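Local structure of extracellular solute-binding protein (Conexibacter woesei, 4P98) at residues A[78-83]-A[101-106]; A[89-94]-A[111-116]; A[177-182]-A[195-200]; A[202-207]-A[222-227]. The protein probably captures a small solute outside the cell membrane and hands it to an ABC transporter. One frame throughout, in Å; residues are numbered along the deposited sequence. Where two conformers were deposited one is given.

Interaction 1 (A[78-83]-A[101-106])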
loop_
_atom_site.group_PDB
_atom_site.type_symbol
_atom_site.label_atom_id
_atom_site.label_comp_id
_atom_site.label_asym_id
_atom_site.label_seq_id
_atom_site.Cartn_x
_atom_site.Cartn_y
_atom_site.Cartn_z
ATOM N N LEU A 78 -15.522 3.463 17.045
ATOM C CA LEU A 78 -14.188 3.508 16.473
ATOM C C LEU A 78 -14.157 4.435 15.275
ATOM O O LEU A 78 -14.925 4.248 14.318
ATOM C CB LEU A 78 -13.793 2.110 16.011
ATOM C CG LEU A 78 -12.425 1.960 15.344
ATOM C CD1 LEU A 78 -11.299 2.386 16.261
ATOM C CD2 LEU A 78 -12.237 0.531 14.891
ATOM N N VAL A 79 -13.253 5.410 15.317
ATOM C CA VAL A 79 -13.050 6.345 14.220
ATOM C C VAL A 79 -11.617 6.210 13.696
ATOM O O VAL A 79 -10.639 6.479 14.404
ATOM C CB VAL A 79 -13.345 7.795 14.634
ATOM C CG1 VAL A 79 -13.287 8.719 13.421
ATOM C CG2 VAL A 79 -14.703 7.880 15.302
ATOM N N VAL A 80 -11.516 5.794 12.446
ATOM C CA VAL A 80 -10.254 5.456 11.817
ATOM C C VAL A 80 -9.872 6.509 10.774
ATOM O O VAL A 80 -10.590 6.703 9.791
ATOM C CB VAL A 80 -10.381 4.092 11.123
ATOM C CG1 VAL A 80 -9.097 3.729 10.396
ATOM C CG2 VAL A 80 -10.776 3.006 12.123
ATOM N N GLY A 81 -8.740 7.177 10.984
ATOM C CA GLY A 81 -8.183 8.086 9.996
ATOM C C GLY A 81 -7.160 7.366 9.162
ATOM O O GLY A 81 -6.108 6.925 9.680
ATOM N N HIS A 82 -7.458 7.231 7.874
ATOM C CA HIS A 82 -6.604 6.481 6.970
ATOM C C HIS A 82 -5.716 7.409 6.148
ATOM O O HIS A 82 -6.184 8.069 5.211
ATOM C CB HIS A 82 -7.434 5.584 6.065
ATOM C CG HIS A 82 -6.611 4.721 5.178
ATOM N ND1 HIS A 82 -5.761 3.754 5.670
ATOM C CD2 HIS A 82 -6.503 4.671 3.833
ATOM C CE1 HIS A 82 -5.166 3.147 4.663
ATOM N NE2 HIS A 82 -5.597 3.689 3.537
ATOM N N GLY A 83 -4.436 7.449 6.503
ATOM C CA GLY A 83 -3.466 8.305 5.823
ATOM C C GLY A 83 -2.883 9.348 6.754
ATOM O O GLY A 83 -3.585 9.895 7.600
ATOM N N HIS A 101 -12.855 5.490 20.580
ATOM C CA HIS A 101 -11.599 4.879 20.169
ATOM C C HIS A 101 -11.222 5.355 18.768
ATOM O O HIS A 101 -12.079 5.453 17.891
ATOM C CB HIS A 101 -11.740 3.355 20.239
ATOM C CG HIS A 101 -12.310 2.877 21.540
ATOM N ND1 HIS A 101 -13.630 2.506 21.686
ATOM C CD2 HIS A 101 -11.757 2.786 22.769
ATOM C CE1 HIS A 101 -13.851 2.163 22.945
ATOM N NE2 HIS A 101 -12.732 2.327 23.623
ATOM N N PHE A 102 -9.943 5.674 18.575
ATOM C CA PHE A 102 -9.459 6.254 17.325
ATOM C C PHE A 102 -8.228 5.536 16.794
ATOM O O PHE A 102 -7.448 4.977 17.569
ATOM C CB PHE A 102 -9.103 7.725 17.537
ATOM C CG PHE A 102 -10.265 8.579 17.982
ATOM C CD1 PHE A 102 -10.628 8.652 19.318
ATOM C CD2 PHE A 102 -10.981 9.326 17.056
ATOM C CE1 PHE A 102 -11.702 9.433 19.724
ATOM C CE2 PHE A 102 -12.049 10.120 17.456
ATOM C CZ PHE A 102 -12.408 10.172 18.781
ATOM N N SER A 103 -8.055 5.583 15.475
ATOM C CA SER A 103 -6.856 5.070 14.816
ATOM C C SER A 103 -6.275 6.123 13.896
ATOM O O SER A 103 -7.011 6.838 13.210
ATOM C CB SER A 103 -7.179 3.815 14.023
ATOM O OG SER A 103 -6.127 3.455 13.148
ATOM N N ALA A 104 -4.953 6.205 13.873
ATOM C CA ALA A 104 -4.252 7.135 12.996
ATOM C C ALA A 104 -3.050 6.439 12.385
ATOM O O ALA A 104 -2.516 5.487 12.967
ATOM C CB ALA A 104 -3.815 8.364 13.778
ATOM N N SER A 105 -2.630 6.904 11.210
ATOM C CA SER A 105 -1.461 6.352 10.546
ATOM C C SER A 105 -0.412 7.413 10.376
ATOM O O SER A 105 -0.725 8.597 10.336
ATOM C CB SER A 105 -1.837 5.728 9.202
ATOM O OG SER A 105 -2.245 6.694 8.228
ATOM N N GLY A 106 0.848 7.003 10.273
ATOM C CA GLY A 106 1.914 7.980 10.085
ATOM C C GLY A 106 3.283 7.356 10.051
ATOM O O GLY A 106 3.430 6.201 9.656
HETATM O O HOH W 1 -4.282 9.008 10.208
HETATM O O HOH W 2 -5.775 4.322 10.577
#
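Phe102 lies beside Val79, the two side chains pointing the same way from neighbouring strands. The CB of Phe102 sits 3.7 Å from the carbonyl O of Val79, and its CG lies a little farther from that same oxygen. CG is anti to its own carbonyl carbon (chi1 -61°), so the side chain runs alongside Val79, and CD2 comes to 3.7 Å from Val79 CB. CE2, the next atom out, meets the branch, 4.1 Å from Val79 CG2. A beta-branched valine suits this place because it keeps its bulk close to the backbone, beside the ring. Ile68 and Ala72 of helix 61-73, with Ile90 and Ala94 of helix 84-94, also touch Phe102.

The strands 78-82 and 101-105 run parallel, 9° apart, and belong to a beta-alpha-beta unit in the six-stranded sheet of one lobe of a type I solute-binding fold. Their ladder follows the parallel pattern: Val79 N gives a bond of 2.8 Å to His101 O, Ser103 N one of 2.9 Å to Val79 O, and Gly81 N one of 2.8 Å to Ser103 O. On the other face, Val80 CG1 and CG2 rest against Ser103 CB, while Ser103 OG bonds to Tyr255 OH and to a water that also donates to Gly81 O.

Beyond the last rung the strands separate. Ser105 OG accepts Gly83 N at 2.9 Å in a bent bond (132°), and a second water accepts Ser105 N while donating to Gly81 O and Gly83 O.

Interaction 2 (A[89-94]-A[111-116]); sequences PILRVA and AERLPP
Leu91 reaches out from helix 84-94, the crossover helix of a beta-alpha-beta unit, and wedges its two methyl groups against the loop that leads from strand 101-105 to strand 118-123. CD2 packs 3.7 Å from Pro115 CD, the two side chains crossing at about a right angle, and lies 4.4 Å from Leu114 CD2. CD1 instead touches the guanidinium of Arg113, 3.7 Å from NH2 and equally close to NH1. A leucine fits because its forked end can serve both partners at once. An alanine in place of Leu91 would probably open a gap between helix and loop, leaving Pro115 CD and the Arg113 guanidinium without their apolar neighbour.

Farther out, a bend in the Arg113 chain (chi3 49°) sets NE, and NH2 forms a salt bridge with OE1 of Glu88, about one turn before Leu91 on helix 84-94. Leu91 also touches Leu110 and Val118 of strand 118-123. Leu114 O accepts a bond from Arg266 NE, and Asn117 ND2 bonds to Ala94 O, tying the loop to Ala94. The small Ala94 lets the proline ring come near, with Ala94 CB 4.4 Å from Pro115 CG.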
loop_
_atom_site.group_PDB
_atom_site.type_symbol
_atom_site.label_atom_id
_atom_site.label_comp_id
_atom_site.label_asym_id
_atom_site.label_seq_id
_atom_site.Cartn_x
_atom_site.Cartn_y
_atom_site.Cartn_z
ATOM N N PRO A 89 -5.756 15.610 12.691
ATOM C CA PRO A 89 -7.163 15.763 13.101
ATOM C C PRO A 89 -7.642 14.646 14.023
ATOM O O PRO A 89 -8.331 14.914 15.013
ATOM C CB PRO A 89 -7.929 15.718 11.784
ATOM C CG PRO A 89 -6.950 16.076 10.738
ATOM C CD PRO A 89 -5.568 15.850 11.248
ATOM N N ILE A 90 -7.281 13.400 13.711
ATOM C CA ILE A 90 -7.617 12.297 14.603
ATOM C C ILE A 90 -7.077 12.555 16.006
ATOM O O ILE A 90 -7.813 12.442 16.977
ATOM C CB ILE A 90 -7.085 10.939 14.111
ATOM C CG1 ILE A 90 -7.852 10.467 12.879
ATOM C CG2 ILE A 90 -7.162 9.896 15.232
ATOM C CD1 ILE A 90 -9.236 9.926 13.184
ATOM N N LEU A 91 -5.805 12.921 16.117
ATOM C CA LEU A 91 -5.204 13.090 17.441
ATOM C C LEU A 91 -5.850 14.228 18.236
ATOM O O LEU A 91 -5.994 14.126 19.442
ATOM C CB LEU A 91 -3.698 13.318 17.343
ATOM C CG LEU A 91 -2.904 12.189 16.686
ATOM C CD1 LEU A 91 -1.475 12.634 16.490
ATOM C CD2 LEU A 91 -2.947 10.943 17.543
ATOM N N ARG A 92 -6.243 15.301 17.553
ATOM C CA ARG A 92 -6.869 16.447 18.216
ATOM C C ARG A 92 -8.260 16.117 18.758
ATOM O O ARG A 92 -8.577 16.429 19.912
ATOM C CB ARG A 92 -6.953 17.638 17.256
ATOM C CG ARG A 92 -5.608 18.160 16.764
ATOM C CD ARG A 92 -5.821 19.431 15.966
ATOM N NE ARG A 92 -6.277 20.465 16.879
ATOM C CZ ARG A 92 -5.475 21.230 17.607
ATOM N NH1 ARG A 92 -4.154 21.127 17.495
ATOM N NH2 ARG A 92 -5.998 22.117 18.439
ATOM N N VAL A 93 -9.077 15.471 17.931
ATOM C CA VAL A 93 -10.444 15.148 18.314
ATOM C C VAL A 93 -10.453 14.063 19.389
ATOM O O VAL A 93 -11.282 14.102 20.290
ATOM C CB VAL A 93 -11.310 14.771 17.095
ATOM C CG1 VAL A 93 -12.725 14.394 17.510
ATOM C CG2 VAL A 93 -11.364 15.946 16.128
ATOM N N ALA A 94 -9.512 13.122 19.318
ATOM C CA ALA A 94 -9.391 12.088 20.345
ATOM C C ALA A 94 -9.384 12.659 21.769
ATOM O O ALA A 94 -10.000 12.080 22.660
ATOM C CB ALA A 94 -8.146 11.229 20.112
ATOM N N ALA A 111 4.111 6.848 17.310
ATOM C CA ALA A 111 4.012 6.016 18.516
ATOM C C ALA A 111 4.106 6.837 19.811
ATOM O O ALA A 111 3.371 6.560 20.759
ATOM C CB ALA A 111 5.055 4.908 18.511
ATOM N N GLU A 112 5.008 7.828 19.792
ATOM C CA GLU A 112 5.262 8.783 20.885
ATOM C C GLU A 112 4.040 9.619 21.270
ATOM O O GLU A 112 3.825 9.928 22.438
ATOM C CB GLU A 112 6.338 9.798 20.447
ATOM C CG GLU A 112 7.792 9.357 20.501
ATOM C CD GLU A 112 8.643 10.093 19.477
ATOM O OE1 GLU A 112 8.121 11.036 18.841
ATOM O OE2 GLU A 112 9.825 9.737 19.299
ATOM N N ARG A 113 3.257 9.978 20.264
ATOM C CA ARG A 113 2.282 11.070 20.335
ATOM C C ARG A 113 0.836 10.594 20.509
ATOM O O ARG A 113 -0.095 11.377 20.361
ATOM C CB ARG A 113 2.428 11.933 19.075
ATOM C CG ARG A 113 3.877 12.361 18.818
ATOM C CD ARG A 113 4.050 13.070 17.489
ATOM N NE ARG A 113 3.034 14.108 17.387
ATOM C CZ ARG A 113 2.093 14.190 16.451
ATOM N NH1 ARG A 113 2.042 13.318 15.441
ATOM N NH2 ARG A 113 1.207 15.186 16.516
ATOM N N LEU A 114 0.650 9.320 20.838
ATOM C CA LEU A 114 -0.688 8.737 20.956
ATOM C C LEU A 114 -1.349 9.049 22.295
ATOM O O LEU A 114 -0.823 8.670 23.341
ATOM C CB LEU A 114 -0.614 7.212 20.801
ATOM C CG LEU A 114 -0.122 6.681 19.458
ATOM C CD1 LEU A 114 -0.006 5.160 19.481
ATOM C CD2 LEU A 114 -1.058 7.105 18.338
ATOM N N PRO A 115 -2.520 9.716 22.270
ATOM C CA PRO A 115 -3.330 9.760 23.481
ATOM C C PRO A 115 -3.759 8.347 23.912
ATOM O O PRO A 115 -3.661 7.405 23.114
ATOM C CB PRO A 115 -4.549 10.608 23.069
ATOM C CG PRO A 115 -4.126 11.379 21.857
ATOM C CD PRO A 115 -3.127 10.484 21.164
ATOM N N PRO A 116 -4.238 8.189 25.154
ATOM C CA PRO A 116 -4.597 6.862 25.675
ATOM C C PRO A 116 -5.670 6.132 24.885
ATOM O O PRO A 116 -5.815 4.924 25.036
ATOM C CB PRO A 116 -5.125 7.156 27.087
ATOM C CG PRO A 116 -4.586 8.503 27.438
ATOM C CD PRO A 116 -4.509 9.253 26.141
#

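Interaction 3 (A[177-182]-A[195-200]); sequences EETYTG and RGLLDK
Lys200 NZ donates to Glu177 OE2 at 2.9 Å, a salt bridge that uses the syn lone pair of the oxygen, on the side of OE1. The two chains cross at about a right angle, both extended beyond CG, and the aliphatic part of the lysine lies against the carboxylate: Lys200 CD is 3.4 Å from Glu177 OE1. A weaker link comes from a water that donates to Glu177 OE1 at 3.3 Å and to Leu197 O at 3.1 Å. Long charged residues suit this outer margin, where their flexible arms can span the gap between strand 175-180 and the residues about Lys200.

Next to the ion pair lies Leu197, the buried residue of the contact. Its CD2 packs against the glutamate chain, 3.6 Å from Glu177 CD. With Glu177 CG anti to the backbone N (chi1 -163°), CG too comes against that methyl, as does CB. The same CD2 is 3.7 Å from Thr179 OG1; the threonine and leucine slide past each other in opposite directions. Thr179 is compact enough to meet the helix twice, touching Ala193 as well.

The helix segment 195-199 and the strand segment 177-180 run nearly antiparallel, at 159°, with axes 9.2 Å apart at closest approach. The strand is at the edge of its parallel sheet, and Leu197 also touches Val148 of the adjacent strand 144-149, over which the helix crosses on its way to strand 205-207.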
loop_
_atom_site.group_PDB
_atom_site.type_symbol
_atom_site.label_atom_id
_atom_site.label_comp_id
_atom_site.label_asym_id
_atom_site.label_seq_id
_atom_site.Cartn_x
_atom_site.Cartn_y
_atom_site.Cartn_z
ATOM N N GLU A 177 15.988 -0.156 -15.574
ATOM C CA GLU A 177 15.933 1.264 -15.912
ATOM C C GLU A 177 14.651 1.821 -15.323
ATOM O O GLU A 177 13.646 1.116 -15.216
ATOM C CB GLU A 177 15.950 1.492 -17.433
ATOM C CG GLU A 177 16.307 2.922 -17.824
ATOM C CD GLU A 177 16.236 3.195 -19.327
ATOM O OE1 GLU A 177 16.321 2.239 -20.140
ATOM O OE2 GLU A 177 16.099 4.385 -19.698
ATOM N N GLU A 178 14.685 3.086 -14.940
ATOM C CA GLU A 178 13.505 3.733 -14.393
ATOM C C GLU A 178 13.385 5.165 -14.913
ATOM O O GLU A 178 14.370 5.792 -15.309
ATOM C CB GLU A 178 13.539 3.705 -12.864
ATOM C CG GLU A 178 14.574 4.639 -12.265
ATOM C CD GLU A 178 14.937 4.307 -10.833
ATOM O OE1 GLU A 178 14.223 3.530 -10.165
ATOM O OE2 GLU A 178 15.950 4.858 -10.375
ATOM N N THR A 179 12.156 5.658 -14.910
ATOM C CA THR A 179 11.841 7.002 -15.358
ATOM C C THR A 179 10.828 7.593 -14.401
ATOM O O THR A 179 9.890 6.914 -13.976
ATOM C CB THR A 179 11.220 6.979 -16.773
ATOM O OG1 THR A 179 12.157 6.428 -17.696
ATOM C CG2 THR A 179 10.853 8.370 -17.245
ATOM N N TYR A 180 11.003 8.868 -14.091
ATOM C CA TYR A 180 10.075 9.608 -13.250
ATOM C C TYR A 180 9.281 10.623 -14.081
ATOM O O TYR A 180 9.860 11.347 -14.881
ATOM C CB TYR A 180 10.864 10.315 -12.156
ATOM C CG TYR A 180 11.547 9.363 -11.201
ATOM C CD1 TYR A 180 10.826 8.710 -10.205
ATOM C CD2 TYR A 180 12.919 9.116 -11.284
ATOM C CE1 TYR A 180 11.452 7.826 -9.324
ATOM C CE2 TYR A 180 13.543 8.237 -10.407
ATOM C CZ TYR A 180 12.800 7.602 -9.423
ATOM O OH TYR A 180 13.421 6.733 -8.541
ATOM N N THR A 181 7.962 10.666 -13.903
ATOM C CA THR A 181 7.139 11.631 -14.634
ATOM C C THR A 181 7.193 13.045 -14.068
ATOM O O THR A 181 6.853 13.991 -14.776
ATOM C CB THR A 181 5.659 11.235 -14.692
ATOM O OG1 THR A 181 5.074 11.340 -13.390
ATOM C CG2 THR A 181 5.480 9.830 -15.235
ATOM N N GLY A 182 7.581 13.184 -12.796
ATOM C CA GLY A 182 7.580 14.480 -12.109
ATOM C C GLY A 182 6.257 14.860 -11.460
ATOM O O GLY A 182 6.172 15.903 -10.819
ATOM N N ARG A 195 6.198 3.489 -22.385
ATOM C CA ARG A 195 6.485 3.190 -23.798
ATOM C C ARG A 195 7.982 3.375 -24.114
ATOM O O ARG A 195 8.580 2.573 -24.833
ATOM C CB ARG A 195 5.608 4.064 -24.715
ATOM C CG ARG A 195 5.680 3.750 -26.203
ATOM C CD ARG A 195 4.601 4.513 -26.982
ATOM N NE ARG A 195 4.694 5.970 -26.866
ATOM C CZ ARG A 195 3.815 6.791 -26.269
ATOM N NH1 ARG A 195 4.056 8.099 -26.271
ATOM N NH2 ARG A 195 2.699 6.352 -25.670
ATOM N N GLY A 196 8.595 4.413 -23.558
ATOM C CA GLY A 196 10.016 4.652 -23.755
ATOM C C GLY A 196 10.878 3.503 -23.233
ATOM O O GLY A 196 11.816 3.067 -23.905
ATOM N N LEU A 197 10.546 3.003 -22.046
ATOM C CA LEU A 197 11.262 1.857 -21.466
ATOM C C LEU A 197 11.010 0.581 -22.279
ATOM O O LEU A 197 11.918 -0.219 -22.492
ATOM C CB LEU A 197 10.847 1.643 -20.013
ATOM C CG LEU A 197 11.188 2.810 -19.082
ATOM C CD1 LEU A 197 10.558 2.610 -17.721
ATOM C CD2 LEU A 197 12.681 2.968 -18.950
ATOM N N LEU A 198 9.776 0.416 -22.738
ATOM C CA LEU A 198 9.405 -0.707 -23.600
ATOM C C LEU A 198 10.206 -0.703 -24.909
ATOM O O LEU A 198 10.791 -1.719 -25.305
ATOM C CB LEU A 198 7.914 -0.621 -23.888
ATOM C CG LEU A 198 7.195 -1.758 -24.574
ATOM C CD1 LEU A 198 7.328 -3.028 -23.740
ATOM C CD2 LEU A 198 5.733 -1.353 -24.745
ATOM N N ASP A 199 10.253 0.453 -25.559
ATOM C CA ASP A 199 11.020 0.622 -26.799
ATOM C C ASP A 199 12.504 0.311 -26.631
ATOM O O ASP A 199 13.136 -0.212 -27.540
ATOM C CB ASP A 199 10.873 2.044 -27.324
ATOM C CG ASP A 199 9.476 2.353 -27.807
ATOM O OD1 ASP A 199 8.654 1.422 -27.939
ATOM O OD2 ASP A 199 9.193 3.546 -28.044
ATOM N N LYS A 200 13.049 0.633 -25.465
ATOM C CA LYS A 200 14.433 0.297 -25.145
ATOM C C LYS A 200 14.645 -1.172 -24.790
ATOM O O LYS A 200 15.782 -1.602 -24.697
ATOM C CB LYS A 200 14.961 1.188 -24.012
ATOM C CG LYS A 200 15.225 2.614 -24.444
ATOM C CD LYS A 200 15.599 3.445 -23.238
ATOM C CE LYS A 200 15.696 4.916 -23.562
ATOM N NZ LYS A 200 15.943 5.694 -22.308
HETATM O O HOH W 3 14.236 -0.275 -20.510
#

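Interaction 4 (A[202-207]-A[222-227])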
loop_
_atom_site.group_PDB
_atom_site.type_symbol
_atom_site.label_atom_id
_atom_site.label_comp_id
_atom_site.label_asym_id
_atom_site.label_seq_id
_atom_site.Cartn_x
_atom_site.Cartn_y
_atom_site.Cartn_z
ATOM N N ALA A 202 12.482 -3.165 -22.244
ATOM C CA ALA A 202 11.855 -3.675 -21.021
ATOM C C ALA A 202 10.912 -4.834 -21.320
ATOM O O ALA A 202 10.075 -4.755 -22.231
ATOM C CB ALA A 202 11.099 -2.575 -20.292
ATOM N N GLN A 203 11.067 -5.911 -20.549
ATOM C CA GLN A 203 10.237 -7.109 -20.694
ATOM C C GLN A 203 9.182 -7.202 -19.606
ATOM O O GLN A 203 8.390 -8.135 -19.573
ATOM C CB GLN A 203 11.122 -8.360 -20.697
ATOM C CG GLN A 203 12.114 -8.374 -21.862
ATOM C CD GLN A 203 13.218 -9.407 -21.707
ATOM O OE1 GLN A 203 13.842 -9.520 -20.659
ATOM N NE2 GLN A 203 13.480 -10.146 -22.767
ATOM N N LEU A 204 9.179 -6.207 -18.722
ATOM C CA LEU A 204 8.213 -6.100 -17.639
ATOM C C LEU A 204 8.190 -4.635 -17.213
ATOM O O LEU A 204 9.232 -3.970 -17.176
ATOM C CB LEU A 204 8.650 -6.970 -16.453
ATOM C CG LEU A 204 7.980 -6.770 -15.090
ATOM C CD1 LEU A 204 6.676 -7.541 -15.011
ATOM C CD2 LEU A 204 8.919 -7.205 -13.958
ATOM N N LEU A 205 7.013 -4.146 -16.860
ATOM C CA LEU A 205 6.875 -2.748 -16.460
ATOM C C LEU A 205 6.309 -2.660 -15.057
ATOM O O LEU A 205 5.231 -3.171 -14.790
ATOM C CB LEU A 205 5.988 -1.994 -17.454
ATOM C CG LEU A 205 6.661 -1.730 -18.809
ATOM C CD1 LEU A 205 5.666 -1.358 -19.912
ATOM C CD2 LEU A 205 7.755 -0.685 -18.689
ATOM N N VAL A 206 7.037 -1.990 -14.168
ATOM C CA VAL A 206 6.629 -1.847 -12.776
ATOM C C VAL A 206 6.161 -0.418 -12.509
ATOM O O VAL A 206 6.889 0.516 -12.773
ATOM C CB VAL A 206 7.799 -2.163 -11.826
ATOM C CG1 VAL A 206 7.320 -2.176 -10.382
ATOM C CG2 VAL A 206 8.432 -3.495 -12.194
ATOM N N ALA A 207 4.953 -0.284 -11.976
ATOM C CA ALA A 207 4.371 1.006 -11.598
ATOM C C ALA A 207 4.536 1.268 -10.108
ATOM O O ALA A 207 4.175 0.419 -9.281
ATOM C CB ALA A 207 2.891 1.022 -11.934
ATOM N N ASP A 222 2.442 -6.118 -25.321
ATOM C CA ASP A 222 2.305 -7.493 -24.833
ATOM C C ASP A 222 3.315 -7.862 -23.741
ATOM O O ASP A 222 3.882 -8.954 -23.773
ATOM C CB ASP A 222 2.431 -8.493 -26.001
ATOM C CG ASP A 222 1.435 -8.230 -27.112
ATOM O OD1 ASP A 222 0.227 -8.138 -26.813
ATOM O OD2 ASP A 222 1.858 -8.130 -28.286
ATOM N N VAL A 223 3.546 -6.962 -22.784
ATOM C CA VAL A 223 4.425 -7.282 -21.634
ATOM C C VAL A 223 3.615 -7.293 -20.348
ATOM O O VAL A 223 2.567 -6.665 -20.262
ATOM C CB VAL A 223 5.627 -6.334 -21.459
ATOM C CG1 VAL A 223 6.584 -6.440 -22.635
ATOM C CG2 VAL A 223 5.186 -4.894 -21.241
ATOM N N PRO A 224 4.090 -8.031 -19.332
ATOM C CA PRO A 224 3.342 -8.022 -18.082
ATOM C C PRO A 224 3.651 -6.775 -17.244
ATOM O O PRO A 224 4.650 -6.118 -17.473
ATOM C CB PRO A 224 3.860 -9.282 -17.363
ATOM C CG PRO A 224 5.247 -9.430 -17.873
ATOM C CD PRO A 224 5.167 -9.032 -19.323
ATOM N N THR A 225 2.792 -6.484 -16.272
ATOM C CA THR A 225 3.065 -5.424 -15.314
ATOM C C THR A 225 3.044 -5.932 -13.858
ATOM O O THR A 225 2.515 -7.012 -13.549
ATOM C CB THR A 225 2.093 -4.233 -15.452
ATOM O OG1 THR A 225 0.770 -4.604 -15.057
ATOM C CG2 THR A 225 2.079 -3.694 -16.885
ATOM N N ILE A 226 3.641 -5.122 -12.989
ATOM C CA ILE A 226 3.518 -5.248 -11.534
ATOM C C ILE A 226 3.130 -3.874 -10.982
ATOM O O ILE A 226 3.674 -2.864 -11.422
ATOM C CB ILE A 226 4.859 -5.684 -10.913
ATOM C CG1 ILE A 226 5.176 -7.121 -11.314
ATOM C CG2 ILE A 226 4.830 -5.574 -9.385
ATOM C CD1 ILE A 226 6.592 -7.551 -10.981
ATOM N N GLY A 227 2.182 -3.827 -10.047
ATOM C CA GLY A 227 1.926 -2.603 -9.278
ATOM C C GLY A 227 0.818 -1.701 -9.768
ATOM O O GLY A 227 0.549 -0.670 -9.153
#
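Leu204 and Pro224 cross at about a right angle beside the parallel strands 205-207 and 225-226, which with helix 212-221 make a beta-alpha-beta unit of the Rossmann-like lobe. The tight part centres on the leucine. Its CG stands anti to the backbone N (chi1 166°), and the two methyls divide the work: Leu204 CD1 lies 3.7 Å from Pro224 CG, while Leu204 CD2 meets Ile226 CD1 at 3.8 Å. Leu204 also touches Ala136, Leu139, Val142 and Val145, so a branched apolar residue suits the place. An alanine at Leu204 would probably leave a gap beside Pro224 and strip Ile226 CD1 of its neighbour.

The backbones are joined by Leu205 N to Pro224 O at 3.1 Å, Ile226 N to Leu205 O at 3.1 Å, and Ala207 N to Ile226 O at 2.9 Å. Proline has no N-H to donate, and it suits a position where the ladder uses only its carbonyl.

Toward solvent the contact thins. Partly exposed Val223 spreads its branches: CG2 reaches Leu205 CD1 at 3.8 Å, whereas CG1 meets chiefly the carbonyls of Ala202 and Gln203. Gln203 directs its CB away from the other segment, and its OE1 accepts Glu143 N and Lys144 N.

At the far end Gly227 has a positive phi of 96°, and a side chain would clash: a CB there would fall 2.4 Å from Ala207 O.

How the interactions relate
The four contacts form two pairs on opposite sides of the chain's centre, matching the two lobes of a type I solute-binding protein. Interactions 1 and 2, centres 9 Å apart, alternate along the chain; helix 84-94, which connects the strands of interaction 1, supplies one side of interaction 2. Phe102 CE1 touches Ala94 CA at 3.6 Å, so the crossover helix packs directly on the sheet. Interactions 3 and 4, centres 11 Å apart, follow in series and reach the same five-stranded sheet; Leu197 O probably accepts Ala202 N at 3.0 Å as helix 187-199 passes into strand 205-207. Centres in different lobes lie 34 to 42 Å apart without touching, consistent with lobes built separately around a probable solute cleft.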